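Local coordinates for putative diflavin flavoprotein A 3 (PDB 6H0C) that probably passes electrons from NADH to oxygen to form water, this chain being its flavodiiron core of metallo-beta-lactamase-like and flavodoxin-like parts, at residues Q157-D162 and D171-A176; R196-C201 and R242-W247. All blocks are in the same frame, centred on the assembly; numbering follows the deposited sequence.

Contact 1. Residues Q157-D162 and D171-A176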
loop_
_atom_site.group_PDB
_atom_site.type_symbol
_atom_site.label_atom_id
_atom_site.label_comp_id
_atom_site.label_asym_id
_atom_site.label_seq_id
_atom_site.Cartn_x
_atom_site.Cartn_y
_atom_site.Cartn_z
ATOM N N GLN A 157 -7.447 -2.365 -2.604
ATOM C CA GLN A 157 -6.982 -3.581 -1.947
ATOM C C GLN A 157 -8.126 -4.558 -1.693
ATOM O O GLN A 157 -9.215 -4.169 -1.263
ATOM C CB GLN A 157 -6.272 -3.267 -0.634
ATOM C CG GLN A 157 -5.626 -4.482 0.004
ATOM C CD GLN A 157 -4.829 -4.108 1.228
ATOM O OE1 GLN A 157 -3.676 -3.697 1.125
ATOM N NE2 GLN A 157 -5.446 -4.220 2.393
ATOM N N LEU A 158 -7.847 -5.829 -1.955
ATOM C CA LEU A 158 -8.845 -6.881 -1.904
ATOM C C LEU A 158 -8.247 -8.142 -1.315
ATOM O O LEU A 158 -7.284 -8.680 -1.857
ATOM C CB LEU A 158 -9.375 -7.160 -3.306
ATOM C CG LEU A 158 -10.456 -8.232 -3.417
ATOM C CD1 LEU A 158 -11.773 -7.729 -2.829
ATOM C CD2 LEU A 158 -10.629 -8.653 -4.868
ATOM N N CYS A 159 -8.795 -8.606 -0.197
ATOM C CA CYS A 159 -8.356 -9.871 0.388
ATOM C C CYS A 159 -9.279 -10.996 -0.054
ATOM O O CYS A 159 -10.424 -10.755 -0.423
ATOM C CB CYS A 159 -8.327 -9.793 1.920
ATOM S SG CYS A 159 -7.144 -8.599 2.614
ATOM N N THR A 160 -8.783 -12.226 0.013
ATOM C CA THR A 160 -9.522 -13.392 -0.457
ATOM C C THR A 160 -9.391 -14.555 0.520
ATOM O O THR A 160 -8.293 -14.852 0.977
ATOM C CB THR A 160 -9.007 -13.867 -1.832
ATOM O OG1 THR A 160 -8.933 -12.758 -2.736
ATOM C CG2 THR A 160 -9.918 -14.965 -2.400
ATOM N N TYR A 161 -10.500 -15.217 0.831
ATOM C CA TYR A 161 -10.456 -16.380 1.699
ATOM C C TYR A 161 -10.788 -17.650 0.930
ATOM O O TYR A 161 -11.788 -17.700 0.217
ATOM C CB TYR A 161 -11.427 -16.217 2.867
ATOM C CG TYR A 161 -11.386 -17.377 3.837
ATOM C CD1 TYR A 161 -10.231 -17.660 4.551
ATOM C CD2 TYR A 161 -12.501 -18.186 4.041
ATOM C CE1 TYR A 161 -10.178 -18.711 5.441
ATOM C CE2 TYR A 161 -12.462 -19.247 4.929
ATOM C CZ TYR A 161 -11.295 -19.502 5.633
ATOM O OH TYR A 161 -11.226 -20.556 6.523
ATOM N N ASP A 162 -9.943 -18.669 1.067
ATOM C CA ASP A 162 -10.214 -19.989 0.492
ATOM C C ASP A 162 -10.574 -20.965 1.610
ATOM O O ASP A 162 -9.702 -21.404 2.360
ATOM C CB ASP A 162 -9.003 -20.508 -0.298
ATOM C CG ASP A 162 -9.282 -21.829 -1.019
ATOM O OD1 ASP A 162 -10.342 -22.454 -0.764
ATOM O OD2 ASP A 162 -8.423 -22.252 -1.834
ATOM N N ASP A 171 -2.675 -9.895 0.820
ATOM C CA ASP A 171 -2.051 -8.826 0.034
ATOM C C ASP A 171 -1.091 -8.040 0.946
ATOM O O ASP A 171 -0.199 -8.633 1.566
ATOM C CB ASP A 171 -3.137 -7.922 -0.604
ATOM C CG ASP A 171 -2.577 -6.940 -1.651
ATOM O OD1 ASP A 171 -2.140 -7.375 -2.738
ATOM O OD2 ASP A 171 -2.599 -5.720 -1.391
ATOM N N LYS A 172 -1.287 -6.728 1.063
ATOM C CA LYS A 172 -0.336 -5.907 1.793
ATOM C C LYS A 172 -0.444 -6.056 3.309
ATOM O O LYS A 172 0.441 -5.611 4.032
ATOM C CB LYS A 172 -0.496 -4.441 1.396
ATOM C CG LYS A 172 -0.033 -4.151 -0.024
ATOM C CD LYS A 172 1.498 -4.062 -0.106
ATOM C CE LYS A 172 1.963 -3.926 -1.560
ATOM N NZ LYS A 172 3.418 -3.585 -1.675
ATOM N N LEU A 173 -1.502 -6.690 3.800
ATOM C CA LEU A 173 -1.622 -6.886 5.247
ATOM C C LEU A 173 -0.800 -8.079 5.761
ATOM O O LEU A 173 -0.754 -9.132 5.121
ATOM C CB LEU A 173 -3.087 -7.081 5.647
ATOM C CG LEU A 173 -4.017 -5.886 5.435
ATOM C CD1 LEU A 173 -5.476 -6.284 5.660
ATOM C CD2 LEU A 173 -3.602 -4.758 6.369
ATOM N N PHE A 174 -0.159 -7.896 6.915
ATOM C CA PHE A 174 0.482 -8.983 7.663
ATOM C C PHE A 174 1.820 -9.457 7.087
ATOM O O PHE A 174 2.310 -10.526 7.452
ATOM C CB PHE A 174 -0.466 -10.186 7.777
ATOM C CG PHE A 174 -1.657 -9.931 8.650
ATOM C CD1 PHE A 174 -1.495 -9.538 9.966
ATOM C CD2 PHE A 174 -2.936 -10.089 8.159
ATOM C CE1 PHE A 174 -2.590 -9.297 10.780
ATOM C CE2 PHE A 174 -4.040 -9.857 8.969
ATOM C CZ PHE A 174 -3.864 -9.461 10.284
ATOM N N GLY A 175 2.420 -8.661 6.216
ATOM C CA GLY A 175 3.639 -9.084 5.556
ATOM C C GLY A 175 4.895 -8.525 6.196
ATOM O O GLY A 175 4.853 -7.924 7.267
ATOM N N ALA A 176 6.023 -8.729 5.526
ATOM C CA ALA A 176 7.294 -8.228 6.008
ATOM C C ALA A 176 8.285 -8.217 4.861
ATOM O O ALA A 176 8.333 -9.159 4.075
ATOM C CB ALA A 176 7.806 -9.072 7.149
#
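Gln157 and Asp171 both start with CG anti to the backbone N (chi1 -173° and -169°). An extended chi2 carries Gln157 CD on towards the loop following strand 167-171, and the amide oxygen ends up close to the aspartate carboxylate. There OE1 stands 3.4 Å from Asp171 OD2, and the amide and carboxylate planes are turned 66° apart. Both atoms are acceptors, so this approach is no hydrogen bond. The same OE1 rests against the aliphatic base of Lys172, 3.3 Å from its CB, whereas the rest of the lysine chain bends off and leads away. On the other branch of the amide, Gln157 NE2 lies over the Leu173 side chain, 3.8 Å from CG and 3.9 Å from CD1. One residue into strand 158-162, Cys159 SG adds a looser apolar touch to Leu173 CD1 at 4.2 Å, and helix 207-217 packs on both side chains through Leu217. The polar ends find their bonds outside the pair of segments: Gln157 NE2 with Thr149 OG1, Asp171 OD1 with His83 ND1, and Lys172 NZ with His229 NE2 and a bound citrate, probably from the crystallisation liquor. The contact thus joins two adjacent antiparallel strands of the beta-lactamase-like domain where they open into loops, beside a pocket whose histidines are consistent with the place of the diiron centre in relatives. No hydrogen bond spans the two segments. The two facing oxygens would be expected to repel each other mildly, and the bonds of Gln157 NE2 to Thr149 and of Asp171 OD1 to His83 are consistent with an approach fixed by outside partners, not by attraction between the two side chains.

Contact 2. Residues R196-C201 and R242-W247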
loop_
_atom_site.group_PDB
_atom_site.type_symbol
_atom_site.label_atom_id
_atom_site.label_comp_id
_atom_site.label_asym_id
_atom_site.label_seq_id
_atom_site.Cartn_x
_atom_site.Cartn_y
_atom_site.Cartn_z
ATOM N N ARG A 196 7.147 -5.347 12.625
ATOM C CA ARG A 196 6.800 -4.070 13.243
ATOM C C ARG A 196 7.141 -2.897 12.315
ATOM O O ARG A 196 6.361 -1.959 12.180
ATOM C CB ARG A 196 7.517 -3.907 14.592
ATOM C CG ARG A 196 7.283 -2.564 15.290
ATOM C CD ARG A 196 5.881 -2.478 15.844
ATOM N NE ARG A 196 5.386 -1.104 15.895
ATOM C CZ ARG A 196 5.212 -0.407 17.012
ATOM N NH1 ARG A 196 5.494 -0.955 18.187
ATOM N NH2 ARG A 196 4.754 0.836 16.953
ATOM N N TYR A 197 8.309 -2.952 11.685
ATOM C CA TYR A 197 8.740 -1.885 10.796
ATOM C C TYR A 197 7.788 -1.796 9.604
ATOM O O TYR A 197 7.425 -0.707 9.146
ATOM C CB TYR A 197 10.177 -2.128 10.328
ATOM C CG TYR A 197 10.749 -0.990 9.522
ATOM C CD1 TYR A 197 11.066 0.221 10.127
ATOM C CD2 TYR A 197 10.958 -1.113 8.150
ATOM C CE1 TYR A 197 11.585 1.278 9.389
ATOM C CE2 TYR A 197 11.475 -0.069 7.409
ATOM C CZ TYR A 197 11.789 1.124 8.031
ATOM O OH TYR A 197 12.307 2.170 7.298
ATOM N N TYR A 198 7.380 -2.963 9.118
ATOM C CA TYR A 198 6.419 -3.061 8.035
ATOM C C TYR A 198 5.109 -2.392 8.448
ATOM O O TYR A 198 4.580 -1.540 7.724
ATOM C CB TYR A 198 6.196 -4.530 7.659
ATOM C CG TYR A 198 5.307 -4.760 6.450
ATOM C CD1 TYR A 198 3.916 -4.794 6.575
ATOM C CD2 TYR A 198 5.856 -4.964 5.185
ATOM C CE1 TYR A 198 3.100 -5.018 5.478
ATOM C CE2 TYR A 198 5.048 -5.194 4.074
ATOM C CZ TYR A 198 3.672 -5.227 4.226
ATOM O OH TYR A 198 2.870 -5.453 3.124
ATOM N N PHE A 199 4.588 -2.758 9.614
ATOM C CA PHE A 199 3.372 -2.116 10.111
ATOM C C PHE A 199 3.523 -0.598 10.203
ATOM O O PHE A 199 2.675 0.151 9.722
ATOM C CB PHE A 199 2.981 -2.668 11.480
ATOM C CG PHE A 199 1.766 -2.000 12.067
ATOM C CD1 PHE A 199 1.885 -0.823 12.791
ATOM C CD2 PHE A 199 0.503 -2.538 11.873
ATOM C CE1 PHE A 199 0.768 -0.199 13.326
ATOM C CE2 PHE A 199 -0.621 -1.923 12.411
ATOM C CZ PHE A 199 -0.489 -0.752 13.138
ATOM N N ASP A 200 4.603 -0.157 10.837
ATOM C CA ASP A 200 4.852 1.260 11.058
ATOM C C ASP A 200 4.921 2.065 9.768
ATOM O O ASP A 200 4.378 3.167 9.690
ATOM C CB ASP A 200 6.150 1.452 11.836
ATOM C CG ASP A 200 6.033 1.002 13.285
ATOM O OD1 ASP A 200 4.891 0.774 13.757
ATOM O OD2 ASP A 200 7.089 0.890 13.946
ATOM N N CYS A 201 5.591 1.527 8.759
ATOM C CA CYS A 201 5.747 2.261 7.508
ATOM C C CYS A 201 4.490 2.255 6.649
ATOM O O CYS A 201 4.132 3.280 6.063
ATOM C CB CYS A 201 6.916 1.689 6.704
ATOM S SG CYS A 201 8.528 1.992 7.453
ATOM N N ARG A 242 -2.557 -10.426 17.206
ATOM C CA ARG A 242 -2.676 -9.732 18.493
ATOM C C ARG A 242 -1.791 -8.472 18.545
ATOM O O ARG A 242 -2.204 -7.435 19.060
ATOM C CB ARG A 242 -2.326 -10.678 19.653
ATOM C CG ARG A 242 -3.235 -11.907 19.791
ATOM C CD ARG A 242 -2.979 -12.693 21.103
ATOM N NE ARG A 242 -1.566 -13.057 21.306
ATOM C CZ ARG A 242 -1.038 -14.255 21.036
ATOM N NH1 ARG A 242 -1.802 -15.227 20.547
ATOM N NH2 ARG A 242 0.256 -14.487 21.254
ATOM N N ASN A 243 -0.582 -8.563 18.002
ATOM C CA ASN A 243 0.303 -7.405 17.904
ATOM C C ASN A 243 -0.297 -6.268 17.057
ATOM O O ASN A 243 -0.261 -5.102 17.456
ATOM C CB ASN A 243 1.660 -7.823 17.331
ATOM C CG ASN A 243 2.640 -8.305 18.414
ATOM O OD1 ASN A 243 3.546 -7.580 18.817
ATOM N ND2 ASN A 243 2.454 -9.528 18.879
ATOM N N TYR A 244 -0.835 -6.606 15.886
ATOM C CA TYR A 244 -1.492 -5.612 15.038
ATOM C C TYR A 244 -2.592 -4.874 15.810
ATOM O O TYR A 244 -2.703 -3.645 15.738
ATOM C CB TYR A 244 -2.089 -6.270 13.796
ATOM C CG TYR A 244 -1.222 -6.235 12.559
ATOM C CD1 TYR A 244 0.138 -6.535 12.620
ATOM C CD2 TYR A 244 -1.779 -5.937 11.313
ATOM C CE1 TYR A 244 0.923 -6.521 11.475
ATOM C CE2 TYR A 244 -1.010 -5.917 10.169
ATOM C CZ TYR A 244 0.338 -6.206 10.250
ATOM O OH TYR A 244 1.099 -6.185 9.091
ATOM N N GLN A 245 -3.402 -5.625 16.550
ATOM C CA GLN A 245 -4.478 -5.022 17.328
ATOM C C GLN A 245 -3.925 -4.032 18.344
ATOM O O GLN A 245 -4.457 -2.932 18.500
ATOM C CB GLN A 245 -5.314 -6.093 18.037
ATOM C CG GLN A 245 -6.287 -6.824 17.128
ATOM C CD GLN A 245 -7.110 -5.875 16.248
ATOM O OE1 GLN A 245 -7.237 -4.680 16.534
ATOM N NE2 GLN A 245 -7.671 -6.413 15.168
ATOM N N GLN A 246 -2.852 -4.423 19.026
ATOM C CA GLN A 246 -2.225 -3.564 20.024
ATOM C C GLN A 246 -1.608 -2.319 19.375
ATOM O O GLN A 246 -1.805 -1.191 19.849
ATOM C CB GLN A 246 -1.166 -4.338 20.798
ATOM C CG GLN A 246 -0.435 -3.504 21.820
ATOM C CD GLN A 246 0.863 -4.150 22.255
ATOM O OE1 GLN A 246 1.034 -5.366 22.140
ATOM N NE2 GLN A 246 1.795 -3.337 22.742
ATOM N N TRP A 247 -0.872 -2.526 18.285
ATOM C CA TRP A 247 -0.260 -1.411 17.567
ATOM C C TRP A 247 -1.306 -0.436 17.017
ATOM O O TRP A 247 -1.135 0.778 17.102
ATOM C CB TRP A 247 0.621 -1.930 16.428
ATOM C CG TRP A 247 1.710 -2.807 16.905
ATOM C CD1 TRP A 247 2.215 -2.862 18.165
ATOM C CD2 TRP A 247 2.424 -3.777 16.138
ATOM N NE1 TRP A 247 3.212 -3.803 18.233
ATOM C CE2 TRP A 247 3.359 -4.383 16.997
ATOM C CE3 TRP A 247 2.368 -4.195 14.799
ATOM C CZ2 TRP A 247 4.234 -5.378 16.570
ATOM C CZ3 TRP A 247 3.240 -5.188 14.371
ATOM C CH2 TRP A 247 4.157 -5.768 15.255
#
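The indole of Trp247 is covered by Arg196 on one face and by its own helix backbone, Asn243 O and Tyr244 N, on the opposite face, while Phe199 CD2 lies at its edge, near the ring plane. Arg196 bends at chi2 (72°), which sets CD over the six-membered ring, 3.5 Å from its centroid, as a CH-pi contact. The guanidinium then lies nearly flat over the five-membered ring, with CZ 4.1 Å from that centroid in a cation-pi stack. At its own edge the guanidinium grips Asp200 side-on: NE at 2.9 Å and NH2 at 3.2 Å both give a hydrogen to OD1, in a salt bridge one helical turn along. These two bonds restrain the rotation of the planar group above the indole, and the carboxylate should offset part of its charge.

Phe199 enters between the two aromatic residues of the other helix. Trp247 CB sits over one face of the phenyl ring, 3.6 Å from CE1, and the six-membered ring of the indole turns its edge toward that face in a T-shaped pair, its centroid 5.3 Å from that of the Phe199 ring. Phe199 in turn presents an edge to Tyr244, CD2 pointing at the middle of the phenol face; here the centroids are 5.1 Å apart and the planes meet at 68°. Together the three rings form an aromatic cluster between the helices.

The axes of 196-201 and 242-247 approach to 11.4 Å and cross at -40°, a spacing filled by these large side chains. Helix 189-202 belongs to the beta-lactamase-like domain, and helix 237-253 leads on to strand 257-262 of the flavodoxin-like domain. Helix 207-217 adds Leu214 against Tyr244, and the loop after strand 167-171 stacks Phe174 on that same tyrosine.

From the N terminus the chain first closes contact 1, whose two segments are separated by only eight residues: the turn and most of strand 167-171, the antiparallel neighbour of strand 158-162. The loop after that strand then runs to helix 189-202, where contact 2 opens. Contact 2 closes a much longer excursion of 40 residues, including helix 207-217 and strand 224-227, when helix 237-253 returns. The two contacts follow in series, neither nested nor crossed, with centres about 15 Å apart. They nevertheless meet: Tyr198 OH probably hydrogen-bonds Lys172 O, tying the loop that leaves strand 167-171, an inner strand of the five-stranded sheet, to helices 189-202 and 237-253, the second running on towards strand 257-262.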